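Local coordinates for protein N-acetylgalactosaminyltransferase 7 (Homo sapiens, PDB 6IWR) that combines a glycosyltransferase domain of the GT-A class with a ricin-type beta-trefoil lectin domain in one chain, at residues A[119-124]-A[159-164]; A[145-150]-A[257-262]; A[241-246]-A[381-386]; A[471-476]-A[548-553]; A[510-513]-A[519-522]. One frame throughout, in Å; residues are numbered along the deposited sequence.

Contact 1 of 5, residues A[119-124]-A[159-164]; sequences ASDMIS and GWSTLM
Ser120 and Asp121 reach across to Ser161 where the short helix 117-122 meets the first turn of helix 160-173, a helix-to-helix contact on the GT-A domain. Hydrogen bonding carries most of it. Ser120 OG donates to Ser161 OG at 2.5 Å, and Ser161 OG passes its own proton on to Asp121 OD1 at 2.7 Å, approaching that oxygen nearly along its C-O bond. Three groups thus form a relay in one direction, with the serine of the second helix in the middle. Its place depends on chi1: at 72° Ser161 OG sits between the backbone N and the carbonyl carbon of its own residue, pointing at the other helix. Ser120 has a further partner in Arg165, whose NH1 hydrogen-bonds to the same hydroxyl, so the second helix grips this oxygen from two of its turns.

Electrostatics probably help. Asp121 brings its carboxylate to the start of helix 160-173, just past the N-cap residue Gly159, and the positive end of that helix dipole would favour a negative charge there. Asp121 is the solvent-facing member, while both serines are buried.

Van der Waals contact is slight. The Thr162 methyl faces the first helix, while Thr162 OG1 turns to its own chain and hydrogen-bonds with Glu158; the side chain of Thr162 lies about 11 Å from the bound manganese. Met117, one turn before Ser120, also touches Ser161 and Thr162. In a methyl-to-hydroxyl approach, CG2 of Thr162 lies 3.7 Å from OG of Ser120.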
# COMPACT_ATOMS: atom_id res chain seq x y z
N ALA A 119 9.61 6.07 21.25
CA ALA A 119 10.96 5.52 21.31
C ALA A 119 12.00 6.63 21.31
O ALA A 119 12.84 6.70 22.23
CB ALA A 119 11.19 4.55 20.16
N SER A 120 11.96 7.53 20.32
CA SER A 120 12.96 8.60 20.27
C SER A 120 13.01 9.38 21.58
O SER A 120 14.10 9.76 22.04
CB SER A 120 12.69 9.57 19.13
OG SER A 120 13.46 10.74 19.34
N ASP A 121 11.85 9.63 22.19
CA ASP A 121 11.81 10.45 23.39
C ASP A 121 12.51 9.80 24.58
O ASP A 121 12.85 10.51 25.53
CB ASP A 121 10.37 10.80 23.77
CG ASP A 121 9.79 11.90 22.92
OD1 ASP A 121 10.50 12.38 22.00
OD2 ASP A 121 8.62 12.30 23.17
N MET A 122 12.74 8.48 24.58
CA MET A 122 13.45 7.88 25.71
C MET A 122 14.94 7.65 25.44
O MET A 122 15.65 7.23 26.36
CB MET A 122 12.80 6.56 26.14
CG MET A 122 11.93 5.87 25.15
SD MET A 122 11.19 4.41 25.93
CE MET A 122 9.59 5.03 26.40
N ILE A 123 15.41 7.94 24.22
CA ILE A 123 16.82 7.89 23.87
C ILE A 123 17.42 9.26 24.16
O ILE A 123 16.80 10.28 23.88
CB ILE A 123 17.01 7.47 22.40
CG1 ILE A 123 16.24 6.16 22.11
CG2 ILE A 123 18.50 7.38 22.02
CD1 ILE A 123 16.28 5.66 20.66
N SER A 124 18.59 9.28 24.77
CA SER A 124 19.23 10.55 25.10
C SER A 124 19.45 11.41 23.85
O SER A 124 19.71 10.90 22.76
CB SER A 124 20.58 10.32 25.80
OG SER A 124 21.31 11.53 25.93
N GLY A 159 9.59 16.64 15.25
CA GLY A 159 9.49 16.26 16.65
C GLY A 159 10.65 16.83 17.45
O GLY A 159 11.79 16.90 16.99
N TRP A 160 10.35 17.24 18.68
CA TRP A 160 11.34 17.94 19.49
C TRP A 160 12.63 17.12 19.66
O TRP A 160 13.74 17.63 19.49
CB TRP A 160 10.74 18.27 20.85
CG TRP A 160 11.72 18.78 21.83
CD1 TRP A 160 12.50 18.04 22.66
CD2 TRP A 160 12.04 20.16 22.07
NE1 TRP A 160 13.29 18.89 23.41
CE2 TRP A 160 13.03 20.19 23.06
CE3 TRP A 160 11.58 21.37 21.54
CZ2 TRP A 160 13.57 21.38 23.54
CZ3 TRP A 160 12.12 22.55 22.02
CH2 TRP A 160 13.10 22.55 23.01
N SER A 161 12.50 15.86 20.01
CA SER A 161 13.69 15.11 20.36
C SER A 161 14.49 14.70 19.14
O SER A 161 15.72 14.64 19.21
CB SER A 161 13.31 13.89 21.21
OG SER A 161 12.67 12.88 20.45
N THR A 162 13.84 14.45 18.01
CA THR A 162 14.62 14.24 16.80
C THR A 162 15.35 15.52 16.37
O THR A 162 16.50 15.47 15.94
CB THR A 162 13.73 13.70 15.67
OG1 THR A 162 12.52 14.47 15.60
CG2 THR A 162 13.39 12.25 15.93
N LEU A 163 14.70 16.67 16.48
CA LEU A 163 15.34 17.92 16.09
C LEU A 163 16.52 18.23 16.99
O LEU A 163 17.61 18.59 16.51
CB LEU A 163 14.33 19.08 16.13
CG LEU A 163 14.90 20.48 15.89
CD1 LEU A 163 15.73 20.46 14.62
CD2 LEU A 163 13.81 21.56 15.82
N MET A 164 16.34 18.09 18.31
CA MET A 164 17.40 18.50 19.22
C MET A 164 18.52 17.47 19.25
O MET A 164 19.67 17.82 19.57
CB MET A 164 16.83 18.76 20.61
CG MET A 164 15.95 20.01 20.74
SD MET A 164 16.49 21.51 19.86
CE MET A 164 18.14 21.70 20.44

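Contact 2 of 5, residues A[145-150]-A[257-262]; sequences NLLTSS and PISKDR
Leu147 leans from the loop ahead of strand 149-155 onto the last turn of helix 251-260, and its side chain can be followed outward over Ser259. At the root, CB of Leu147 lies 4.0 Å from OG of Ser259. Beyond CG, the branch CD2 does the touching. It comes within 3.5 Å of Ser259 OG and 3.6 Å of Ser259 CA, so this methyl rests on backbone and side chain of one residue together. The same CD2 also touches the preceding residue, Ile258, lying 3.8 Å from its carbonyl O and 4.2 Å from its CG2 methyl, the purely apolar part of the meeting.

The backbone adds a polar link. Leu147 N points its hydrogen at Ser259 OG, fairly straight at 164°, but over 3.4 Å this bond is weak. The hydroxyl has a stronger partner in Val255 O, one turn back in its own helix; with chi1 at -50° OG stands beside its backbone N, where it can reach that carbonyl. Ser259 OG therefore serves the helix first and the loop second. On the flank, CD2 of Leu146 approaches the same oxygen to 4.1 Å.

Val236 and Val255 also cover Leu147, while Tyr251 OH bonds to its carbonyl. A helix packed beside the start of a parallel central strand in this way is characteristic of the alpha/beta/alpha sandwich of the GT-A fold.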
# COMPACT_ATOMS: atom_id res chain seq x y z
N ASN A 145 43.80 23.04 8.98
CA ASN A 145 43.82 24.28 8.28
C ASN A 145 42.48 24.47 7.57
O ASN A 145 42.35 25.26 6.66
CB ASN A 145 44.95 24.13 7.28
CG ASN A 145 45.30 25.39 6.60
OD1 ASN A 145 45.15 26.45 7.15
ND2 ASN A 145 45.77 25.28 5.40
N LEU A 146 41.49 23.72 8.02
CA LEU A 146 40.18 23.62 7.41
C LEU A 146 39.33 24.86 7.49
O LEU A 146 39.51 25.69 8.35
CB LEU A 146 39.42 22.49 8.07
CG LEU A 146 40.08 21.13 8.15
CD1 LEU A 146 39.63 20.39 9.40
CD2 LEU A 146 39.76 20.33 6.91
N LEU A 147 38.40 24.97 6.56
CA LEU A 147 37.41 26.03 6.56
C LEU A 147 36.44 25.87 7.71
O LEU A 147 36.15 24.77 8.12
CB LEU A 147 36.61 25.99 5.27
CG LEU A 147 36.96 26.71 3.97
CD1 LEU A 147 38.21 27.54 4.06
CD2 LEU A 147 37.03 25.76 2.81
N THR A 148 35.91 26.97 8.22
CA THR A 148 34.82 26.91 9.19
C THR A 148 33.49 26.61 8.49
O THR A 148 33.38 26.68 7.26
CB THR A 148 34.73 28.22 9.94
OG1 THR A 148 34.37 29.26 9.02
CG2 THR A 148 36.06 28.56 10.61
N SER A 149 32.45 26.29 9.26
CA SER A 149 31.17 25.97 8.64
C SER A 149 29.98 26.51 9.43
O SER A 149 29.98 26.51 10.67
CB SER A 149 30.99 24.45 8.45
OG SER A 149 31.94 23.94 7.54
N SER A 150 28.96 26.94 8.69
CA SER A 150 27.62 27.09 9.24
C SER A 150 26.83 25.83 8.88
O SER A 150 26.70 25.52 7.70
CB SER A 150 26.95 28.34 8.66
OG SER A 150 27.68 29.53 8.98
N PRO A 257 38.25 18.31 1.29
CA PRO A 257 38.31 18.55 -0.16
C PRO A 257 37.92 19.97 -0.55
O PRO A 257 38.59 20.57 -1.41
CB PRO A 257 37.36 17.49 -0.75
CG PRO A 257 36.80 16.73 0.41
CD PRO A 257 37.45 17.13 1.67
N ILE A 258 36.91 20.55 0.09
CA ILE A 258 36.52 21.93 -0.22
C ILE A 258 37.64 22.91 0.14
O ILE A 258 37.78 23.96 -0.49
CB ILE A 258 35.22 22.31 0.51
CG1 ILE A 258 34.17 21.22 0.32
CG2 ILE A 258 34.71 23.66 0.04
CD1 ILE A 258 32.97 21.40 1.17
N SER A 259 38.44 22.57 1.14
CA SER A 259 39.54 23.45 1.54
C SER A 259 40.69 23.41 0.54
O SER A 259 41.39 24.41 0.38
CB SER A 259 40.01 23.08 2.94
OG SER A 259 38.91 22.99 3.85
N LYS A 260 40.95 22.27 -0.13
CA LYS A 260 41.92 22.31 -1.23
C LYS A 260 41.38 23.17 -2.37
O LYS A 260 42.12 23.94 -2.99
CB LYS A 260 42.31 20.92 -1.78
CG LYS A 260 43.86 20.64 -1.72
CD LYS A 260 44.64 19.94 -2.94
CE LYS A 260 46.27 20.04 -2.78
NZ LYS A 260 47.23 19.01 -2.04
N ASP A 261 40.07 23.12 -2.59
CA ASP A 261 39.48 23.54 -3.86
C ASP A 261 38.04 23.97 -3.61
O ASP A 261 37.17 23.13 -3.37
CB ASP A 261 39.55 22.38 -4.85
CG ASP A 261 38.90 22.70 -6.19
OD1 ASP A 261 38.13 23.68 -6.32
OD2 ASP A 261 39.17 21.93 -7.13
N ARG A 262 37.77 25.28 -3.70
CA ARG A 262 36.48 25.84 -3.33
C ARG A 262 35.34 25.43 -4.26
O ARG A 262 34.18 25.67 -3.91
CB ARG A 262 36.57 27.35 -3.30
CG ARG A 262 37.15 27.94 -4.57
CD ARG A 262 37.30 29.43 -4.42
NE ARG A 262 36.04 29.96 -3.95
CZ ARG A 262 35.09 30.42 -4.76
NH1 ARG A 262 33.93 30.86 -4.26
NH2 ARG A 262 35.31 30.45 -6.07

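Contact 3 of 5, residues A[241-246]-A[381-386]; sequences DAHCEV and IYRLEG
Ile381 holds CG1 opposite its carbonyl carbon and beside its backbone N (chi1 -42°), and this rotation carries the tip of the isoleucine side chain onto the root of His243: Ile381 CD1 lies 3.6 Å from His243 CB. Arg383, bent at its second and third torsions, folds back so that NH1 comes to 3.8 Å from CE1 of the same histidine. Guanidinium and imidazole planes stand 80° apart, so the two groups cross without stacking.

The backbones join through Ile381 N, which donates to His243 O over 3.0 Å at a nearly straight 168°. The bond belongs to the antiparallel pairing of strands 244-246 and 376-382 in the GT-A domain, which Glu245 and Gly379 continue. Just ahead of the first strand, Asp241, Ala242 and His243 match the DxH metal-binding motif of this family, and the side chain of His243 is about 3 Å from the bound manganese. His243 NE2 lies close to Asp241 OD2 in a weak, strongly bent bond that is doubtful, and Asp241 OD2 also hydrogen-bonds with NE2 of His380. Phe115 meets the His243 ring edge-to-face and also touches both Ile381 and Arg383, while the Arg383 guanidinium forms a cation-pi pair with Trp387.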
# COMPACT_ATOMS: atom_id res chain seq x y z
N ASP A 241 19.39 17.40 7.24
CA ASP A 241 17.98 17.14 7.55
C ASP A 241 17.74 17.40 9.04
O ASP A 241 18.67 17.38 9.85
CB ASP A 241 17.57 15.68 7.19
CG ASP A 241 16.68 15.55 5.90
OD1 ASP A 241 16.96 16.34 4.97
OD2 ASP A 241 15.74 14.65 5.81
N ALA A 242 16.49 17.66 9.42
CA ALA A 242 16.24 17.86 10.84
C ALA A 242 16.12 16.55 11.62
O ALA A 242 15.76 16.57 12.80
CB ALA A 242 14.99 18.72 11.04
N HIS A 243 16.45 15.42 11.01
CA HIS A 243 16.39 14.11 11.67
C HIS A 243 17.66 13.33 11.30
O HIS A 243 17.63 12.28 10.66
CB HIS A 243 15.11 13.36 11.28
CG HIS A 243 14.62 13.68 9.89
ND1 HIS A 243 13.54 14.50 9.66
CD2 HIS A 243 15.09 13.31 8.67
CE1 HIS A 243 13.37 14.62 8.35
NE2 HIS A 243 14.29 13.90 7.73
N CYS A 244 18.81 13.87 11.73
CA CYS A 244 20.12 13.29 11.43
C CYS A 244 20.94 13.10 12.70
O CYS A 244 20.75 13.79 13.71
CB CYS A 244 20.90 14.17 10.45
SG CYS A 244 20.08 14.31 8.88
N GLU A 245 21.88 12.14 12.63
CA GLU A 245 22.88 11.92 13.68
C GLU A 245 24.23 11.75 13.00
O GLU A 245 24.48 10.75 12.32
CB GLU A 245 22.54 10.72 14.57
CG GLU A 245 21.38 10.98 15.50
CD GLU A 245 21.03 9.76 16.36
OE1 GLU A 245 21.86 9.35 17.19
OE2 GLU A 245 19.92 9.21 16.18
N VAL A 246 25.08 12.70 13.19
CA VAL A 246 26.36 12.75 12.52
C VAL A 246 27.33 11.77 13.17
O VAL A 246 27.38 11.65 14.41
CB VAL A 246 26.86 14.20 12.60
CG1 VAL A 246 27.84 14.36 13.75
CG2 VAL A 246 27.40 14.68 11.28
N ILE A 381 17.03 9.58 9.61
CA ILE A 381 15.90 8.73 9.97
C ILE A 381 14.96 8.61 8.79
O ILE A 381 14.60 9.61 8.16
CB ILE A 381 15.14 9.27 11.18
CG1 ILE A 381 16.09 9.78 12.25
CG2 ILE A 381 14.21 8.19 11.70
CD1 ILE A 381 15.40 10.49 13.37
N TYR A 382 14.52 7.39 8.51
CA TYR A 382 13.66 7.16 7.37
C TYR A 382 12.23 6.91 7.85
O TYR A 382 12.02 6.10 8.76
CB TYR A 382 14.19 6.00 6.53
CG TYR A 382 15.32 6.47 5.61
CD1 TYR A 382 15.04 7.25 4.49
CD2 TYR A 382 16.66 6.15 5.87
CE1 TYR A 382 16.06 7.69 3.64
CE2 TYR A 382 17.69 6.59 5.03
CZ TYR A 382 17.38 7.36 3.91
OH TYR A 382 18.38 7.80 3.05
N ARG A 383 11.28 7.61 7.22
CA ARG A 383 9.89 7.63 7.64
C ARG A 383 9.27 6.24 7.63
O ARG A 383 9.69 5.35 6.90
CB ARG A 383 9.05 8.51 6.73
CG ARG A 383 8.22 9.52 7.47
CD ARG A 383 8.78 10.89 7.13
NE ARG A 383 8.67 11.87 8.20
CZ ARG A 383 9.27 13.06 8.14
NH1 ARG A 383 10.00 13.36 7.08
NH2 ARG A 383 9.16 13.94 9.13
N LEU A 384 8.22 6.09 8.43
CA LEU A 384 7.46 4.86 8.54
C LEU A 384 6.08 5.09 7.96
O LEU A 384 5.58 6.22 7.92
CB LEU A 384 7.33 4.43 10.00
CG LEU A 384 8.62 4.44 10.80
CD1 LEU A 384 8.29 3.99 12.21
CD2 LEU A 384 9.64 3.52 10.19
N GLU A 385 5.43 4.01 7.51
CA GLU A 385 4.09 4.23 7.01
C GLU A 385 3.21 4.69 8.16
O GLU A 385 3.55 4.57 9.34
CB GLU A 385 3.51 2.99 6.37
CG GLU A 385 4.49 1.88 6.17
CD GLU A 385 4.97 1.76 4.74
OE1 GLU A 385 5.31 0.64 4.31
OE2 GLU A 385 4.99 2.79 4.03
N GLY A 386 2.05 5.24 7.80
CA GLY A 386 1.11 5.74 8.78
C GLY A 386 1.17 7.22 9.03
O GLY A 386 0.36 7.73 9.82

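Contact 4 of 5, residues A[471-476]-A[548-553]; sequences NVDWGE and WQYFKN
Lys552 NZ is the polar atom that several groups share: it forms a salt bridge with Asp473 OD2 at 3.1 Å across the contact, donates to Tyr550 OH at 2.9 Å, and bonds to the backbone O of Met591. Both the salt bridge and its length are less certain than the other two bonds, because OD2 is crowded against the lysine chain. The lysine starts out with CG anti to the backbone N (chi1 -176°) and then bends at its third and fourth torsions, which curls the ammonium group back to the tyrosine hydroxyl.

Asp473 meets Tyr550 at the ring's edge, where CB of Asp473 lies 3.8 Å from CE2 of Tyr550. The other carboxylate oxygen, OD1, accepts the hydrogen of Trp474 N at 2.7 Å, which helps fix the rotation of the group.

In the beta-trefoil lectin domain the contact spans two sheets. Val472 and Asp473 form a classic beta bulge facing Ile513 of strand 511-514. The Ile513 side chain also touches Tyr550, while the ring of Phe557, on strand 556-559, stacks with that tyrosine.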
# COMPACT_ATOMS: atom_id res chain seq x y z
N ASN A 471 8.63 7.45 -28.11
CA ASN A 471 7.25 6.98 -28.04
C ASN A 471 6.63 6.98 -29.43
O ASN A 471 6.91 7.86 -30.24
CB ASN A 471 6.42 7.87 -27.12
CG ASN A 471 6.75 7.66 -25.67
OD1 ASN A 471 7.02 6.53 -25.23
ND2 ASN A 471 6.74 8.75 -24.90
N VAL A 472 5.79 5.98 -29.70
CA VAL A 472 4.90 6.09 -30.85
C VAL A 472 3.72 7.00 -30.53
O VAL A 472 3.40 7.92 -31.29
CB VAL A 472 4.40 4.70 -31.31
CG1 VAL A 472 3.42 4.88 -32.47
CG2 VAL A 472 5.55 3.82 -31.74
N ASP A 473 3.09 6.77 -29.38
CA ASP A 473 1.93 7.54 -28.95
C ASP A 473 1.83 7.41 -27.44
O ASP A 473 2.46 6.54 -26.82
CB ASP A 473 0.67 7.03 -29.67
CG ASP A 473 -0.40 8.09 -29.82
OD1 ASP A 473 -0.45 9.01 -29.00
OD2 ASP A 473 -1.21 7.97 -30.76
N TRP A 474 1.06 8.31 -26.82
CA TRP A 474 0.87 8.27 -25.38
C TRP A 474 -0.48 8.88 -25.05
O TRP A 474 -1.04 9.66 -25.84
CB TRP A 474 2.00 9.01 -24.63
CG TRP A 474 2.05 10.48 -24.94
CD1 TRP A 474 2.68 11.07 -26.00
CD2 TRP A 474 1.43 11.52 -24.21
NE1 TRP A 474 2.49 12.43 -25.97
CE2 TRP A 474 1.72 12.74 -24.88
CE3 TRP A 474 0.64 11.56 -23.05
CZ2 TRP A 474 1.26 13.97 -24.42
CZ3 TRP A 474 0.18 12.79 -22.59
CH2 TRP A 474 0.50 13.98 -23.27
N GLY A 475 -1.00 8.53 -23.89
CA GLY A 475 -2.22 9.15 -23.40
C GLY A 475 -3.13 8.16 -22.69
O GLY A 475 -2.69 7.09 -22.25
N GLU A 476 -4.40 8.55 -22.53
CA GLU A 476 -5.43 7.59 -22.16
C GLU A 476 -5.60 6.56 -23.27
O GLU A 476 -5.36 6.84 -24.45
CB GLU A 476 -6.76 8.32 -21.92
CG GLU A 476 -7.40 8.86 -23.20
CD GLU A 476 -8.72 9.58 -22.98
OE1 GLU A 476 -9.37 9.93 -23.98
OE2 GLU A 476 -9.12 9.79 -21.82
N TRP A 548 3.41 -5.35 -28.38
CA TRP A 548 2.20 -4.64 -28.78
C TRP A 548 2.49 -3.79 -30.01
O TRP A 548 3.57 -3.23 -30.16
CB TRP A 548 1.65 -3.73 -27.65
CG TRP A 548 1.31 -4.45 -26.39
CD1 TRP A 548 2.09 -4.57 -25.28
CD2 TRP A 548 0.09 -5.17 -26.11
NE1 TRP A 548 1.44 -5.32 -24.32
CE2 TRP A 548 0.22 -5.70 -24.80
CE3 TRP A 548 -1.09 -5.41 -26.84
CZ2 TRP A 548 -0.79 -6.47 -24.20
CZ3 TRP A 548 -2.09 -6.17 -26.24
CH2 TRP A 548 -1.93 -6.70 -24.92
N GLN A 549 1.52 -3.72 -30.91
CA GLN A 549 1.58 -2.71 -31.95
C GLN A 549 0.23 -2.01 -32.02
O GLN A 549 -0.82 -2.65 -31.91
CB GLN A 549 1.97 -3.31 -33.30
CG GLN A 549 0.87 -3.93 -34.09
CD GLN A 549 1.32 -4.18 -35.52
OE1 GLN A 549 2.20 -3.49 -36.02
NE2 GLN A 549 0.72 -5.18 -36.17
N TYR A 550 0.28 -0.69 -32.14
CA TYR A 550 -0.88 0.18 -32.05
C TYR A 550 -1.08 0.85 -33.40
O TYR A 550 -0.26 1.69 -33.80
CB TYR A 550 -0.68 1.25 -30.96
CG TYR A 550 -1.68 2.40 -31.01
CD1 TYR A 550 -3.05 2.16 -31.10
CD2 TYR A 550 -1.24 3.72 -30.96
CE1 TYR A 550 -3.98 3.21 -31.15
CE2 TYR A 550 -2.15 4.78 -31.00
CZ TYR A 550 -3.52 4.51 -31.09
OH TYR A 550 -4.42 5.56 -31.14
N PHE A 551 -2.17 0.51 -34.09
CA PHE A 551 -2.55 1.18 -35.33
C PHE A 551 -3.60 2.25 -35.01
O PHE A 551 -4.73 1.92 -34.63
CB PHE A 551 -3.08 0.17 -36.35
CG PHE A 551 -2.03 -0.77 -36.88
CD1 PHE A 551 -0.72 -0.34 -37.08
CD2 PHE A 551 -2.33 -2.10 -37.16
CE1 PHE A 551 0.25 -1.20 -37.57
CE2 PHE A 551 -1.37 -2.96 -37.64
CZ PHE A 551 -0.08 -2.51 -37.85
N LYS A 552 -3.23 3.52 -35.16
CA LYS A 552 -4.12 4.59 -34.72
C LYS A 552 -5.38 4.66 -35.59
O LYS A 552 -6.50 4.70 -35.07
CB LYS A 552 -3.39 5.93 -34.70
CG LYS A 552 -4.24 7.07 -34.17
CD LYS A 552 -3.46 8.37 -34.08
CE LYS A 552 -3.07 8.68 -32.65
NZ LYS A 552 -4.14 8.45 -31.66
N ASN A 553 -5.21 4.67 -36.92
CA ASN A 553 -6.36 4.76 -37.83
C ASN A 553 -7.29 3.55 -37.69
O ASN A 553 -8.51 3.71 -37.63
CB ASN A 553 -5.86 4.91 -39.27
CG ASN A 553 -6.92 5.45 -40.20
OD1 ASN A 553 -7.59 4.68 -40.90
ND2 ASN A 553 -7.10 6.77 -40.21

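Contact 5 of 5, residues A[510-513]-A[519-522]; sequences LFRI and LMQY
Arg512 and Met520 form a hydrogen-bonded antiparallel pair at the heart of a beta hairpin in the beta-trefoil lectin domain, the axes of the short strand segments 4.7 Å apart at closest and their N-to-C directions 149° apart, close to antiparallel. Arg512 N donates to Met520 O at 2.9 Å, and Met520 N returns a bond to Arg512 O at 2.8 Å. Ile513 and Leu519 follow as a non-hydrogen-bonded pair with side chains on the opposite face.

On the face of Arg512 and Met520, charge meets thioether. CB of Met520 sits over one face of the guanidinium, and the terminal Met520 CE comes to 3.4 Å from Arg512 NH2. The edge of the guanidinium is used too: NH1 of Arg512 donates to Tyr522 O at 3.0 Å, with the acceptor nearly in the guanidinium plane. Arg512 NE has a weak bond to Ala422 O, in the helix 417-423.

Gln521 extends from the second strand, CG anti to its backbone N (chi1 177°), and crosses Phe511 obliquely, its amide nearly parallel to the ring (19° between planes). Its NE2 donates to Leu510 O at 3.1 Å in a nearly straight bond, and stands 3.6 Å from Phe511 CZ, over one ring face near the rim. The stronger partner of this nitrogen is Asn508 O, just before the strand. Beside the ring's root, Phe511 CB touches Leu519 CD2.

Both long polar chains end on main-chain carbonyls, so the arginine and the glutamine bind backbone beyond the regular strand pairing, and the flat groups are held in place by bonds at their edges while carbon or ring covers a face.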
# COMPACT_ATOMS: atom_id res chain seq x y z
N LEU A 510 -3.16 6.60 -17.81
CA LEU A 510 -2.21 7.11 -18.80
C LEU A 510 -1.25 6.01 -19.20
O LEU A 510 -0.73 5.29 -18.34
CB LEU A 510 -1.43 8.28 -18.23
CG LEU A 510 -0.60 9.06 -19.22
CD1 LEU A 510 -1.44 10.24 -19.70
CD2 LEU A 510 0.74 9.51 -18.62
N PHE A 511 -1.00 5.87 -20.50
CA PHE A 511 -0.07 4.87 -21.00
C PHE A 511 0.76 5.46 -22.13
O PHE A 511 0.45 6.52 -22.67
CB PHE A 511 -0.80 3.61 -21.47
CG PHE A 511 -1.58 2.93 -20.38
CD1 PHE A 511 -2.88 3.33 -20.08
CD2 PHE A 511 -0.99 1.91 -19.62
CE1 PHE A 511 -3.59 2.71 -19.06
CE2 PHE A 511 -1.69 1.30 -18.61
CZ PHE A 511 -2.99 1.68 -18.33
N ARG A 512 1.86 4.80 -22.45
CA ARG A 512 2.62 5.15 -23.63
C ARG A 512 3.04 3.87 -24.32
O ARG A 512 3.28 2.84 -23.68
CB ARG A 512 3.87 6.03 -23.32
CG ARG A 512 4.74 5.48 -22.22
CD ARG A 512 5.65 6.52 -21.62
NE ARG A 512 7.01 6.03 -21.63
CZ ARG A 512 7.55 5.30 -20.66
NH1 ARG A 512 6.84 4.98 -19.56
NH2 ARG A 512 8.81 4.89 -20.79
N ILE A 513 3.10 3.92 -25.65
CA ILE A 513 3.59 2.81 -26.45
C ILE A 513 4.91 3.21 -27.09
O ILE A 513 5.02 4.28 -27.70
CB ILE A 513 2.57 2.36 -27.51
CG1 ILE A 513 2.94 0.96 -27.99
CG2 ILE A 513 2.60 3.26 -28.68
CD1 ILE A 513 2.03 0.47 -29.04
N LEU A 519 4.13 -1.43 -24.15
CA LEU A 519 3.01 -0.66 -23.62
C LEU A 519 3.28 -0.40 -22.14
O LEU A 519 3.21 -1.32 -21.32
CB LEU A 519 1.70 -1.42 -23.80
CG LEU A 519 0.49 -0.69 -24.40
CD1 LEU A 519 -0.75 -1.47 -24.09
CD2 LEU A 519 0.37 0.75 -23.90
N MET A 520 3.53 0.85 -21.79
CA MET A 520 4.02 1.19 -20.48
C MET A 520 3.21 2.20 -19.68
O MET A 520 2.67 3.13 -20.22
CB MET A 520 5.44 1.69 -20.62
CG MET A 520 6.41 0.62 -21.06
SD MET A 520 7.97 1.26 -21.62
CE MET A 520 8.74 1.61 -20.08
N GLN A 521 3.14 1.98 -18.38
CA GLN A 521 2.72 2.97 -17.41
C GLN A 521 3.85 3.09 -16.43
O GLN A 521 4.28 2.09 -15.89
CB GLN A 521 1.45 2.53 -16.69
CG GLN A 521 0.96 3.48 -15.61
CD GLN A 521 -0.42 3.14 -15.10
OE1 GLN A 521 -0.58 2.39 -14.16
NE2 GLN A 521 -1.42 3.70 -15.73
N TYR A 522 4.34 4.29 -16.19
CA TYR A 522 5.46 4.44 -15.27
C TYR A 522 6.65 3.60 -15.74
O TYR A 522 7.14 3.76 -16.84
CB TYR A 522 5.07 4.14 -13.82
CG TYR A 522 3.84 4.84 -13.34
CD1 TYR A 522 3.74 6.21 -13.39
CD2 TYR A 522 2.79 4.12 -12.82
CE1 TYR A 522 2.61 6.85 -12.94
CE2 TYR A 522 1.66 4.75 -12.37
CZ TYR A 522 1.58 6.11 -12.44
OH TYR A 522 0.45 6.73 -11.99

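In the fold
From the N terminus, contact 1 closes a first loop by bringing helix 117-122 to helix 160-173. Contact 2 opens within that loop and closes well after it, tying the start of strand 149-155 to helix 251-260. Contact 3 opens before contact 2 closes, joining strands 244-246 and 376-382. In the GT-A domain contact 2 thus crosses both, while contacts 1 and 3 follow in series but touch, Thr162 packing on Ile381. The beta-trefoil comes next: contact 4 spans the longer loop, the hairpin of contact 5 falls within it, and strand 471-474 of contact 4 pairs with strand 511-514 of that hairpin in one sheet. Nearest atoms of contacts 3 and 5 are about 17 Å apart.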